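Local coordinates for putative uncharacterized protein PH0242 (Pyrococcus horikoshii, PDB 3VU1), which is the C-terminal globular domain of an archaeal AglB-type oligosaccharyltransferase, a protein portion rich in beta sheet that carries a bound calcium ion, at residues A[142-147]-A[155-160]; A[233-238]-A[284-289]; A[304-309]-A[332-337]. One frame throughout, in Å; residues are numbered along the deposited sequence.

Contact 1 (A[142-147]-A[155-160]); sequences IVIKVI and IAVNIG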
# COMPACT_ATOMS: atom_id res chain seq x y z
N ILE A 142 -2.47 -9.85 30.49
CA ILE A 142 -1.35 -8.95 30.29
C ILE A 142 -1.62 -7.60 30.90
O ILE A 142 -2.73 -7.06 30.77
CB ILE A 142 -0.98 -8.80 28.78
CG1 ILE A 142 -0.44 -10.12 28.24
CG2 ILE A 142 0.04 -7.69 28.58
CD1 ILE A 142 0.45 -9.99 27.02
N VAL A 143 -0.59 -7.06 31.57
CA VAL A 143 -0.63 -5.69 32.08
C VAL A 143 0.69 -5.03 31.77
O VAL A 143 1.73 -5.47 32.26
CB VAL A 143 -0.89 -5.60 33.61
CG1 VAL A 143 -0.82 -4.15 34.07
CG2 VAL A 143 -2.24 -6.18 33.98
N ILE A 144 0.64 -3.97 30.96
CA ILE A 144 1.84 -3.19 30.67
C ILE A 144 1.79 -1.89 31.46
O ILE A 144 0.76 -1.18 31.46
CB ILE A 144 1.98 -2.89 29.17
CG1 ILE A 144 2.03 -4.18 28.34
CG2 ILE A 144 3.23 -2.06 28.91
CD1 ILE A 144 1.62 -3.96 26.89
N LYS A 145 2.88 -1.57 32.14
CA LYS A 145 2.98 -0.35 32.94
C LYS A 145 4.37 0.25 32.90
O LYS A 145 5.35 -0.44 32.62
CB LYS A 145 2.53 -0.61 34.39
CG LYS A 145 3.42 -1.55 35.18
CD LYS A 145 2.58 -2.57 35.95
CE LYS A 145 1.91 -2.00 37.19
NZ LYS A 145 0.83 -2.92 37.67
N VAL A 146 4.44 1.55 33.17
CA VAL A 146 5.73 2.23 33.33
C VAL A 146 6.12 2.19 34.81
O VAL A 146 5.33 2.55 35.68
CB VAL A 146 5.67 3.68 32.86
CG1 VAL A 146 7.07 4.16 32.53
CG2 VAL A 146 4.76 3.81 31.65
N ILE A 147 7.34 1.73 35.08
CA ILE A 147 7.89 1.72 36.43
C ILE A 147 8.99 2.78 36.50
O ILE A 147 9.73 2.96 35.53
CB ILE A 147 8.48 0.32 36.80
CG1 ILE A 147 7.49 -0.83 36.50
CG2 ILE A 147 8.99 0.27 38.24
CD1 ILE A 147 6.20 -0.83 37.30
N ILE A 155 9.87 -0.20 30.92
CA ILE A 155 8.57 -0.77 30.64
C ILE A 155 8.52 -2.17 31.21
O ILE A 155 9.42 -2.96 31.00
CB ILE A 155 8.22 -0.71 29.13
CG1 ILE A 155 8.22 0.74 28.62
CG2 ILE A 155 6.87 -1.38 28.83
CD1 ILE A 155 7.20 1.64 29.27
N ALA A 156 7.47 -2.45 31.97
CA ALA A 156 7.26 -3.80 32.48
C ALA A 156 6.02 -4.42 31.85
O ALA A 156 4.92 -3.87 31.91
CB ALA A 156 7.14 -3.78 34.00
N VAL A 157 6.20 -5.59 31.24
CA VAL A 157 5.09 -6.35 30.70
C VAL A 157 4.93 -7.56 31.59
O VAL A 157 5.84 -8.38 31.69
CB VAL A 157 5.36 -6.80 29.24
CG1 VAL A 157 4.20 -7.62 28.70
CG2 VAL A 157 5.64 -5.60 28.34
N ASN A 158 3.79 -7.64 32.27
CA ASN A 158 3.47 -8.78 33.14
C ASN A 158 2.52 -9.70 32.43
O ASN A 158 1.44 -9.28 31.97
CB ASN A 158 2.85 -8.32 34.46
CG ASN A 158 3.70 -7.30 35.18
OD1 ASN A 158 3.24 -6.21 35.50
ND2 ASN A 158 4.96 -7.64 35.43
N ILE A 159 2.94 -10.96 32.33
CA ILE A 159 2.16 -11.99 31.67
C ILE A 159 2.03 -13.10 32.68
O ILE A 159 2.97 -13.88 32.88
CB ILE A 159 2.88 -12.51 30.41
CG1 ILE A 159 3.38 -11.33 29.56
CG2 ILE A 159 1.96 -13.44 29.61
CD1 ILE A 159 4.09 -11.71 28.28
N GLY A 160 0.88 -13.17 33.34
CA GLY A 160 0.73 -14.01 34.53
C GLY A 160 1.72 -13.57 35.61
O GLY A 160 1.90 -12.37 35.86
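Ile144 and Ile155 each hold CG1 anti to the carbonyl carbon, near the backbone N, which leaves CG2 anti to that N (chi1 -58° in Ile144), and the two methyls meet, Ile144 CG2 to Ile155 CG2, at 3.7 Å. Beyond them Ile155 bends at chi2 (-62°), placing its CD1 4.0 Å from Val146 CG2. Ile144 and Val157 instead lie side by side, pointing the same way, with Ile144 CG1 3.9 Å from Val157 CG2. Ile142 and Ile159 repeat that arrangement. The backbone evidence defines an antiparallel hairpin of strands 142-148 and 153-159 within the sheet of the Insert domain: Val143-Asn158 and Lys145-Ala156 are hydrogen-bonded pairs, alternating with non-hydrogen-bonded ones. Each bonded pair is closed by two N-H...O bonds, among them Asn158 N to Val143 O at 3.0 Å and a nearly straight 172°. The face of Ile142, Ile144, Val157 and Ile159 also touches Leu126 and Thr128 of strand 125-130, and Phe190. Ile147 CG1 reaches Ala156 CB at 3.9 Å. On the other face the Lys145 and Asn158 side chains cross at a slant, Lys145 CD lying 3.7 Å from Asn158 OD1, while Asn158 ND2 is hydrogen-bonded to Glu163 OE2.

Contact 2 (A[233-238]-A[284-289]); sequences FSNFIP and SAFGRD. With CA (calcium ion), chain C.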
# COMPACT_ATOMS: atom_id res chain seq x y z
N PHE A 233 3.43 7.30 4.25
CA PHE A 233 2.20 8.05 4.53
C PHE A 233 1.81 8.98 3.40
O PHE A 233 0.70 9.43 3.34
CB PHE A 233 2.25 8.76 5.89
CG PHE A 233 2.32 7.81 7.05
CD1 PHE A 233 3.30 7.96 8.03
CD2 PHE A 233 1.43 6.75 7.16
CE1 PHE A 233 3.38 7.06 9.10
CE2 PHE A 233 1.51 5.86 8.22
CZ PHE A 233 2.48 6.01 9.19
N SER A 234 2.70 9.26 2.46
CA SER A 234 2.25 10.00 1.28
C SER A 234 1.69 9.06 0.18
O SER A 234 0.94 9.51 -0.71
CB SER A 234 3.38 10.88 0.75
OG SER A 234 4.39 10.11 0.10
N ASN A 235 2.07 7.78 0.22
CA ASN A 235 1.51 6.80 -0.72
C ASN A 235 0.12 6.25 -0.34
O ASN A 235 -0.65 5.82 -1.20
CB ASN A 235 2.48 5.65 -0.91
CG ASN A 235 3.79 6.13 -1.45
OD1 ASN A 235 3.86 6.70 -2.53
ND2 ASN A 235 4.84 5.93 -0.69
N PHE A 236 -0.16 6.29 0.97
CA PHE A 236 -1.41 5.82 1.58
C PHE A 236 -2.04 6.91 2.42
O PHE A 236 -1.57 7.19 3.52
CB PHE A 236 -1.15 4.54 2.42
CG PHE A 236 -0.66 3.40 1.58
CD1 PHE A 236 0.70 3.28 1.28
CD2 PHE A 236 -1.56 2.48 1.04
CE1 PHE A 236 1.16 2.25 0.47
CE2 PHE A 236 -1.11 1.43 0.22
CZ PHE A 236 0.25 1.32 -0.07
N ILE A 237 -3.07 7.53 1.86
CA ILE A 237 -3.78 8.67 2.47
C ILE A 237 -5.07 8.23 3.17
O ILE A 237 -5.97 7.67 2.54
CB ILE A 237 -4.11 9.70 1.35
CG1 ILE A 237 -2.81 10.22 0.72
CG2 ILE A 237 -4.95 10.86 1.86
CD1 ILE A 237 -1.72 10.54 1.73
N PRO A 238 -5.19 8.48 4.49
CA PRO A 238 -6.48 8.07 5.11
C PRO A 238 -7.57 8.92 4.53
O PRO A 238 -7.49 10.11 4.67
CB PRO A 238 -6.33 8.42 6.59
CG PRO A 238 -5.06 9.19 6.71
CD PRO A 238 -4.23 9.02 5.47
N SER A 284 8.04 10.28 -3.19
CA SER A 284 8.02 8.87 -2.84
C SER A 284 7.37 8.06 -3.97
O SER A 284 6.21 8.27 -4.28
CB SER A 284 7.29 8.67 -1.53
OG SER A 284 7.07 7.31 -1.31
N ALA A 285 8.15 7.18 -4.61
CA ALA A 285 7.60 6.29 -5.64
C ALA A 285 7.49 4.87 -5.09
O ALA A 285 8.49 4.25 -4.68
CB ALA A 285 8.45 6.31 -6.91
N PHE A 286 6.26 4.36 -5.07
CA PHE A 286 5.98 3.11 -4.38
C PHE A 286 5.79 1.86 -5.28
O PHE A 286 4.73 1.65 -5.88
CB PHE A 286 4.76 3.26 -3.44
CG PHE A 286 4.63 2.12 -2.47
CD1 PHE A 286 5.28 2.17 -1.24
CD2 PHE A 286 3.92 0.97 -2.83
CE1 PHE A 286 5.18 1.11 -0.36
CE2 PHE A 286 3.83 -0.09 -1.96
CZ PHE A 286 4.46 -0.02 -0.73
N GLY A 287 6.80 1.02 -5.34
CA GLY A 287 6.67 -0.22 -6.09
C GLY A 287 6.99 -0.17 -7.57
O GLY A 287 7.34 -1.20 -8.14
N ARG A 288 6.84 0.98 -8.21
CA ARG A 288 7.29 1.12 -9.60
C ARG A 288 8.06 2.41 -9.89
O ARG A 288 7.83 3.45 -9.25
CB ARG A 288 6.14 0.91 -10.61
CG ARG A 288 5.10 2.00 -10.63
CD ARG A 288 4.15 1.89 -11.82
NE ARG A 288 3.68 0.51 -11.97
CZ ARG A 288 3.17 -0.02 -13.09
NH1 ARG A 288 3.04 0.71 -14.19
NH2 ARG A 288 2.81 -1.29 -13.09
N ASP A 289 8.97 2.35 -10.86
CA ASP A 289 9.75 3.52 -11.26
C ASP A 289 8.92 4.64 -11.89
O ASP A 289 7.86 4.38 -12.49
CB ASP A 289 10.85 3.11 -12.23
CG ASP A 289 11.86 2.17 -11.60
OD1 ASP A 289 12.14 2.24 -10.37
OD2 ASP A 289 12.38 1.34 -12.35
CA CA C . 9.89 4.00 -2.85
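Phe286 and Phe236 form a T-shaped (edge-to-face) aromatic pair where the junction of helix 228-235 and strand 236-242 meets the end of strand 275-285. The ring planes stand at 90° and the centroids are 5.5 Å apart, which establishes the geometry. The Phe286 side chain can be traced outward. Its CB lies against the Asn235 amide, 3.6 Å from Asn235 CG. CG is anti to the backbone N (chi1 -166°). The amide and ring planes are 49° apart, and the two side chains cross at a slant. At the tip, Phe286 CZ is 4.2 Å from Phe236 CE1. The same CE1 stands 4.1 Å above the Phe286 plane, over its centre, so the edge of Phe236 meets the face of Phe286. Phe236 is the first residue after the helix to leave helical backbone angles; its ring also stacks with Phe67 and meets Phe250, which places the pair in a larger aromatic cluster. Leu232 of the same helix touches Phe286 as well. Beside the aromatic pair, Asn235 CG comes to 3.5 Å from Ser284 OG. Ser234 adds a flanking contact, Ser234 OG to Ser284 CB at 3.6 Å, although that hydroxyl has its hydrogen-bond partner in Lys231 O. All five touching residues are buried. Between Ser284 and Phe286, the CB of Ala285 points away from segment 233-238, and its carbonyl serves the metal site. Glu76, His319 and Glu322 also bind this calcium ion, and Glu76 OE1 additionally accepts a hydrogen bond from Gly287 N. Ala285 O coordinates the calcium at 2.3 Å.

Contact 3 (A[304-309]-A[332-337]); sequences KIIKRI and PTAQKY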
# COMPACT_ATOMS: atom_id res chain seq x y z
N LYS A 304 -13.65 21.97 -9.79
CA LYS A 304 -13.36 22.49 -11.13
C LYS A 304 -11.87 22.83 -11.30
O LYS A 304 -11.30 23.55 -10.48
CB LYS A 304 -14.21 23.74 -11.38
CG LYS A 304 -13.87 24.52 -12.66
CD LYS A 304 -14.91 25.62 -12.91
CE LYS A 304 -16.29 25.03 -13.18
NZ LYS A 304 -17.37 26.06 -13.16
N ILE A 305 -11.27 22.32 -12.38
CA ILE A 305 -9.87 22.58 -12.73
C ILE A 305 -9.77 23.81 -13.62
O ILE A 305 -10.25 23.81 -14.74
CB ILE A 305 -9.19 21.36 -13.42
CG1 ILE A 305 -9.35 20.09 -12.56
CG2 ILE A 305 -7.72 21.65 -13.71
CD1 ILE A 305 -9.04 18.77 -13.25
N ILE A 306 -9.13 24.86 -13.12
CA ILE A 306 -9.08 26.15 -13.82
C ILE A 306 -7.78 26.45 -14.58
O ILE A 306 -7.73 27.35 -15.42
CB ILE A 306 -9.44 27.31 -12.86
CG1 ILE A 306 -8.27 27.62 -11.92
CG2 ILE A 306 -10.72 26.97 -12.09
CD1 ILE A 306 -8.62 28.59 -10.81
N LYS A 307 -6.71 25.70 -14.32
CA LYS A 307 -5.51 25.83 -15.13
C LYS A 307 -4.64 24.59 -15.00
O LYS A 307 -4.55 24.02 -13.92
CB LYS A 307 -4.73 27.09 -14.74
CG LYS A 307 -4.09 27.81 -15.92
CD LYS A 307 -2.99 28.78 -15.50
CE LYS A 307 -2.38 29.44 -16.73
NZ LYS A 307 -0.91 29.68 -16.59
N ARG A 308 -4.02 24.17 -16.10
CA ARG A 308 -3.04 23.09 -16.06
C ARG A 308 -1.70 23.68 -16.45
O ARG A 308 -1.57 24.28 -17.52
CB ARG A 308 -3.39 21.94 -17.01
CG ARG A 308 -4.65 21.19 -16.67
CD ARG A 308 -5.26 20.51 -17.89
NE ARG A 308 -6.45 19.73 -17.53
CZ ARG A 308 -7.70 20.20 -17.51
NH1 ARG A 308 -7.95 21.47 -17.84
NH2 ARG A 308 -8.70 19.41 -17.15
N ILE A 309 -0.71 23.50 -15.58
CA ILE A 309 0.61 24.07 -15.78
C ILE A 309 1.67 22.99 -15.71
O ILE A 309 1.81 22.31 -14.67
CB ILE A 309 0.94 25.15 -14.72
CG1 ILE A 309 -0.22 26.13 -14.58
CG2 ILE A 309 2.25 25.87 -15.05
CD1 ILE A 309 -0.33 26.71 -13.19
N PRO A 332 -1.70 30.47 -10.07
CA PRO A 332 -2.79 31.44 -10.09
C PRO A 332 -3.58 31.32 -8.81
O PRO A 332 -3.43 30.32 -8.09
CB PRO A 332 -3.66 30.95 -11.23
CG PRO A 332 -3.45 29.48 -11.27
CD PRO A 332 -2.01 29.27 -10.87
N THR A 333 -4.42 32.30 -8.54
CA THR A 333 -5.30 32.27 -7.37
C THR A 333 -6.32 31.14 -7.59
O THR A 333 -6.79 30.96 -8.71
CB THR A 333 -6.03 33.63 -7.18
OG1 THR A 333 -6.78 33.87 -8.35
CG2 THR A 333 -5.05 34.81 -7.05
N ALA A 334 -6.65 30.40 -6.54
CA ALA A 334 -7.50 29.22 -6.61
C ALA A 334 -7.64 28.67 -5.21
O ALA A 334 -6.88 29.07 -4.33
CB ALA A 334 -6.87 28.15 -7.48
N GLN A 335 -8.59 27.76 -4.99
CA GLN A 335 -8.77 27.21 -3.66
C GLN A 335 -7.64 26.26 -3.25
O GLN A 335 -7.19 26.30 -2.12
CB GLN A 335 -10.12 26.51 -3.52
CG GLN A 335 -10.28 25.84 -2.15
CD GLN A 335 -11.57 25.06 -1.98
OE1 GLN A 335 -11.83 24.55 -0.89
NE2 GLN A 335 -12.39 24.99 -3.03
N LYS A 336 -7.20 25.41 -4.18
CA LYS A 336 -6.14 24.46 -3.86
C LYS A 336 -5.32 24.06 -5.09
O LYS A 336 -5.75 24.27 -6.22
CB LYS A 336 -6.70 23.21 -3.18
CG LYS A 336 -7.69 22.42 -4.01
CD LYS A 336 -8.03 21.13 -3.28
CE LYS A 336 -9.18 20.40 -3.95
NZ LYS A 336 -9.50 19.19 -3.14
N TYR A 337 -4.12 23.52 -4.85
CA TYR A 337 -3.25 23.04 -5.94
C TYR A 337 -3.02 21.52 -5.88
O TYR A 337 -2.73 20.94 -4.82
CB TYR A 337 -1.91 23.80 -6.02
CG TYR A 337 -2.07 25.30 -5.93
CD1 TYR A 337 -1.83 25.97 -4.73
CD2 TYR A 337 -2.48 26.05 -7.03
CE1 TYR A 337 -1.98 27.34 -4.62
CE2 TYR A 337 -2.64 27.42 -6.93
CZ TYR A 337 -2.39 28.06 -5.72
OH TYR A 337 -2.54 29.43 -5.59
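Ile306 reaches Ala334 from a strand position with an unusual backbone, its psi of -15° lying far from extended values, and its CG1 sits between the backbone N and the carbonyl carbon (chi1 76°). The end of the chain, CD1, meets Ala334 CB at 3.8 Å and also rests 3.7 Å from the Thr333 carbonyl O, so one methyl touches both a side chain and the backbone. Farther along strand 304-314, Ile309 and Pro332 approach tip to tip: Ile309 CD1 is 3.8 Å from Pro332 CD. Lys307, next along the strand after Ile306, adds a looser contact, its CD 4.3 Å from Pro332 CG. This is a small, largely apolar contact at the protein surface, burying 176 Å², within the Peripheral 1 domain. Within 332-337, Tyr337 OH donates to Pro332 O at 2.8 Å, tying the loop to the strand that follows; the donor is tilted 32° from the carbonyl plane. Strand 293-301 pairs with both 304-314 and 336-356, and Ala299 of that strand touches Ile306 and Pro332. Where 336-356 begins against it, Gln335 and Lys336 both face Leu300, the arrangement of a classic beta bulge in an antiparallel sheet.

In the fold
The three contacts follow one another along the chain, each closing before the next opens. Contact 1 belongs to the ten-stranded sheet of the Insert domain, and its centre is about 36 Å from that of contact 2 and about 54 Å from that of contact 3. Contact 2 lies near the centre of the chain, where a helix-strand junction meets the end of strand 275-285 at the calcium site. Contact 3, about 24 Å from contact 2 between centres, sits at the surface, where strand 304-314 meets the loop leading into strand 336-356. Segments 284-289, 304-309 and 332-337 share the Peripheral 1 domain, yet the nearest atoms of contacts 2 and 3 are about 11 Å apart. The three contacts do not touch, and contact 1 lies in a different domain from contact 3.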